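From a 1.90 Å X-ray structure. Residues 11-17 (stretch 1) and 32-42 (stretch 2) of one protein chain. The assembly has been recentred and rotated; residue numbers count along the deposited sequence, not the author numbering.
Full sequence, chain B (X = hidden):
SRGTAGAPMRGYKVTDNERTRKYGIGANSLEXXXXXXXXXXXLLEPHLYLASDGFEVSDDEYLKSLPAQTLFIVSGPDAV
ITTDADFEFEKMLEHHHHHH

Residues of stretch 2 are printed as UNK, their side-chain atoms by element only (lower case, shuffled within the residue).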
# COMPACT_ATOMS: atom_id res chain seq x y z
N GLY B 11 12.20 15.62 -13.04
CA GLY B 11 12.67 14.75 -14.10
C GLY B 11 11.82 13.49 -14.20
O GLY B 11 11.49 12.87 -13.18
N TYR B 12 11.49 13.11 -15.43
CA TYR B 12 10.72 11.90 -15.72
C TYR B 12 11.35 11.16 -16.89
O TYR B 12 12.14 11.73 -17.66
CB TYR B 12 9.25 12.23 -16.06
CG TYR B 12 8.50 13.03 -15.00
CD1 TYR B 12 8.28 14.39 -15.15
CD2 TYR B 12 8.01 12.41 -13.85
CE1 TYR B 12 7.58 15.12 -14.17
CE2 TYR B 12 7.31 13.13 -12.88
CZ TYR B 12 7.10 14.48 -13.04
OH TYR B 12 6.40 15.19 -12.07
N LYS B 13 10.99 9.88 -17.05
CA LYS B 13 11.48 9.08 -18.17
C LYS B 13 10.30 8.61 -19.01
O LYS B 13 9.28 8.17 -18.46
CB LYS B 13 12.29 7.88 -17.67
CG LYS B 13 13.57 8.30 -16.94
CD LYS B 13 14.29 7.11 -16.32
CE LYS B 13 15.50 7.57 -15.52
NZ LYS B 13 16.26 6.39 -15.02
N VAL B 14 10.44 8.73 -20.33
CA VAL B 14 9.38 8.42 -21.28
C VAL B 14 9.95 7.59 -22.42
O VAL B 14 11.00 7.92 -22.98
CB VAL B 14 8.73 9.70 -21.85
CG1 VAL B 14 7.65 9.36 -22.90
CG2 VAL B 14 8.13 10.54 -20.72
N THR B 15 9.26 6.51 -22.76
CA THR B 15 9.59 5.73 -23.94
C THR B 15 8.28 5.32 -24.60
O THR B 15 7.19 5.61 -24.10
CB THR B 15 10.48 4.53 -23.55
OG1 THR B 15 10.97 3.88 -24.73
CG2 THR B 15 9.71 3.54 -22.65
N ASP B 16 8.38 4.68 -25.75
CA ASP B 16 7.19 4.20 -26.43
C ASP B 16 6.97 2.73 -26.07
O ASP B 16 7.73 2.12 -25.31
CB ASP B 16 7.28 4.43 -27.94
CG ASP B 16 8.52 3.82 -28.58
OD1 ASP B 16 9.19 2.98 -27.95
OD2 ASP B 16 8.81 4.18 -29.74
N ASN B 17 5.90 2.15 -26.62
CA ASN B 17 5.53 0.81 -26.21
C ASN B 17 6.57 -0.22 -26.62
O ASN B 17 6.71 -1.27 -25.97
CB ASN B 17 4.15 0.45 -26.77
CG ASN B 17 3.48 -0.66 -25.99
OD1 ASN B 17 3.63 -0.74 -24.76
ND2 ASN B 17 2.74 -1.51 -26.68
N UNK B 32 2.72 19.82 -19.86
CA UNK B 32 4.06 20.01 -20.40
C UNK B 32 4.74 18.68 -20.72
O UNK B 32 5.41 18.55 -21.76
s UNK B 32 7.46 21.89 -18.77
c UNK B 32 4.92 20.82 -19.42
c UNK B 32 6.39 20.92 -19.86
c UNK B 32 6.75 23.53 -18.92
N UNK B 33 4.59 17.68 -19.85
CA UNK B 33 5.27 16.41 -20.08
C UNK B 33 4.74 15.74 -21.34
O UNK B 33 5.51 15.19 -22.13
c UNK B 33 5.84 14.13 -18.96
c UNK B 33 5.11 15.48 -18.88
c UNK B 33 5.75 13.40 -17.61
c UNK B 33 7.31 14.32 -19.36
N UNK B 34 3.42 15.80 -21.54
CA UNK B 34 2.84 15.21 -22.74
C UNK B 34 3.29 15.96 -23.99
O UNK B 34 3.59 15.35 -25.02
c UNK B 34 0.91 14.12 -21.57
c UNK B 34 0.66 14.87 -23.98
c UNK B 34 -0.57 13.96 -21.39
c UNK B 34 1.30 15.16 -22.62
N UNK B 35 3.34 17.29 -23.92
CA UNK B 35 3.76 18.07 -25.09
C UNK B 35 5.20 17.75 -25.47
O UNK B 35 5.52 17.58 -26.65
c UNK B 35 3.57 19.56 -24.82
N UNK B 36 6.09 17.66 -24.47
CA UNK B 36 7.48 17.34 -24.76
C UNK B 36 7.64 15.91 -25.25
O UNK B 36 8.48 15.63 -26.11
c UNK B 36 9.78 20.72 -21.78
c UNK B 36 8.33 17.59 -23.51
c UNK B 36 9.46 19.25 -21.98
n UNK B 36 10.80 20.95 -20.70
c UNK B 36 8.43 19.06 -23.11
N UNK B 37 6.83 14.99 -24.72
CA UNK B 37 6.84 13.61 -25.21
C UNK B 37 6.35 13.53 -26.65
O UNK B 37 6.90 12.79 -27.47
c UNK B 37 5.97 12.73 -24.32
N UNK B 38 5.32 14.31 -26.98
CA UNK B 38 4.78 14.27 -28.33
C UNK B 38 5.77 14.81 -29.34
O UNK B 38 5.76 14.40 -30.51
c UNK B 38 0.88 15.90 -31.07
c UNK B 38 1.69 16.06 -29.80
c UNK B 38 3.47 15.05 -28.37
c UNK B 38 2.76 15.00 -29.70
n UNK B 38 -0.27 16.83 -31.03
N UNK B 39 6.64 15.74 -28.91
CA UNK B 39 7.69 16.23 -29.81
C UNK B 39 8.61 15.09 -30.22
O UNK B 39 9.07 15.04 -31.37
c UNK B 39 8.47 17.35 -29.13
o UNK B 39 7.69 18.53 -29.07
N UNK B 40 8.88 14.16 -29.30
CA UNK B 40 9.77 13.03 -29.57
C UNK B 40 9.06 11.84 -30.21
O UNK B 40 9.68 11.12 -31.01
c UNK B 40 11.42 13.64 -27.68
c UNK B 40 12.52 13.94 -28.68
c UNK B 40 10.44 12.59 -28.26
n UNK B 40 13.22 16.09 -27.59
c UNK B 40 13.67 14.76 -28.08
N UNK B 41 7.78 11.63 -29.88
CA UNK B 41 6.96 10.53 -30.41
C UNK B 41 5.70 11.13 -31.02
O UNK B 41 4.70 11.34 -30.32
c UNK B 41 9.54 7.32 -28.40
c UNK B 41 8.18 9.53 -27.38
c UNK B 41 7.76 8.97 -28.57
c UNK B 41 9.95 7.89 -27.21
c UNK B 41 9.28 8.98 -26.69
c UNK B 41 8.44 7.87 -29.08
c UNK B 41 6.58 9.54 -29.31
N UNK B 42 5.71 11.40 -32.32
CA UNK B 42 4.54 12.05 -32.95
C UNK B 42 3.30 11.16 -32.95
O UNK B 42 3.17 10.25 -33.77
c UNK B 42 6.51 12.42 -34.26
c UNK B 42 5.03 12.33 -34.38
c UNK B 42 6.88 11.41 -33.20

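Position 32 carries four side-chain atoms in an unbranched row, two carbons, a sulfur and a terminal carbon. A thioether in that order is Met 32; its side chain is out of reach of stretch 1.

Position 33 has four carbons, forked at the second. Its CB points toward the strand, and one branch tip lies 3.7 Å from Tyr 12 CD1 while the other lies 4.1 Å from Val 14 CG2. A fork one carbon beyond CB identifies Leu 33, with chi1 t and chi2 p. In atom names, CD2 meets the tyrosine ring obliquely and CD1 meets the valine, so the fork spans two inward-facing strand residues.

Position 34 also has four carbons, but the fork is at CB and one arm is two carbons long, which makes it Ile 34. Its CB points away from the strand. Position 35 has a single carbon and is Ala 35, exposed and out of reach.

At position 36 four carbons run in a row to a nitrogen: Lys 36, without contact to the strand. Position 37 again shows one carbon, but here CB points toward the strand and stands 4.0 Å from Val 14 CG1. This is Ala 37, and its short side chain accompanies the nearest backbone approach in the register, 7.0 Å between Val 14 CA and Ala 37 CA.

Position 38 repeats the four-carbon row ending in nitrogen, an exposed Lys 38 with an extended chain. Position 39 has one carbon and one oxygen, hence Ser 39; its OG makes a weak hydrogen bond to Ala 35 O at 3.4 Å, one turn back. Position 40 is another four-carbon chain with terminal nitrogen, Lys 40, bent at chi1, chi2 and chi4 (all m) and out of reach of the strand.

Position 41 has one carbon followed by a ring of six carbons, with no oxygen attached. Ring atoms lie near three consecutive residues, Val 14, Thr 15 and Asp 16. This is Phe 41: CE2 is 4.1 Å from Val 14 CG1, CZ is 3.9 Å from Thr 15 CA, and CE1 is 3.5 Å from Asp 16 OD2, all three approaches oblique to the ring. Its phi/psi of -125/93 leave the helical region, yet Phe 41 N still bonds to Ala 37 O at 2.8 Å.

At position 42 three carbons close a ring onto the backbone nitrogen, which defines Pro 42, exposed and clear of stretch 1.

The contact is a packing of side chains, with no hydrogen bond across it and 311 Å² buried in total. Tyr 12 and Val 14, alternate strand residues, face positions 33, 37 and 41, spaced four apart so that they recur along one side of the helix and its exit. Strand and helix axes run at 39° and approach to 9.6 Å. Asp 16 OD2, although beside the phenylalanine ring, is hydrogen-bonded elsewhere in the structure, whereas Asp 16 N is buried without a partner.

Stretch 2 (32-42) MLIAKAKSKFP
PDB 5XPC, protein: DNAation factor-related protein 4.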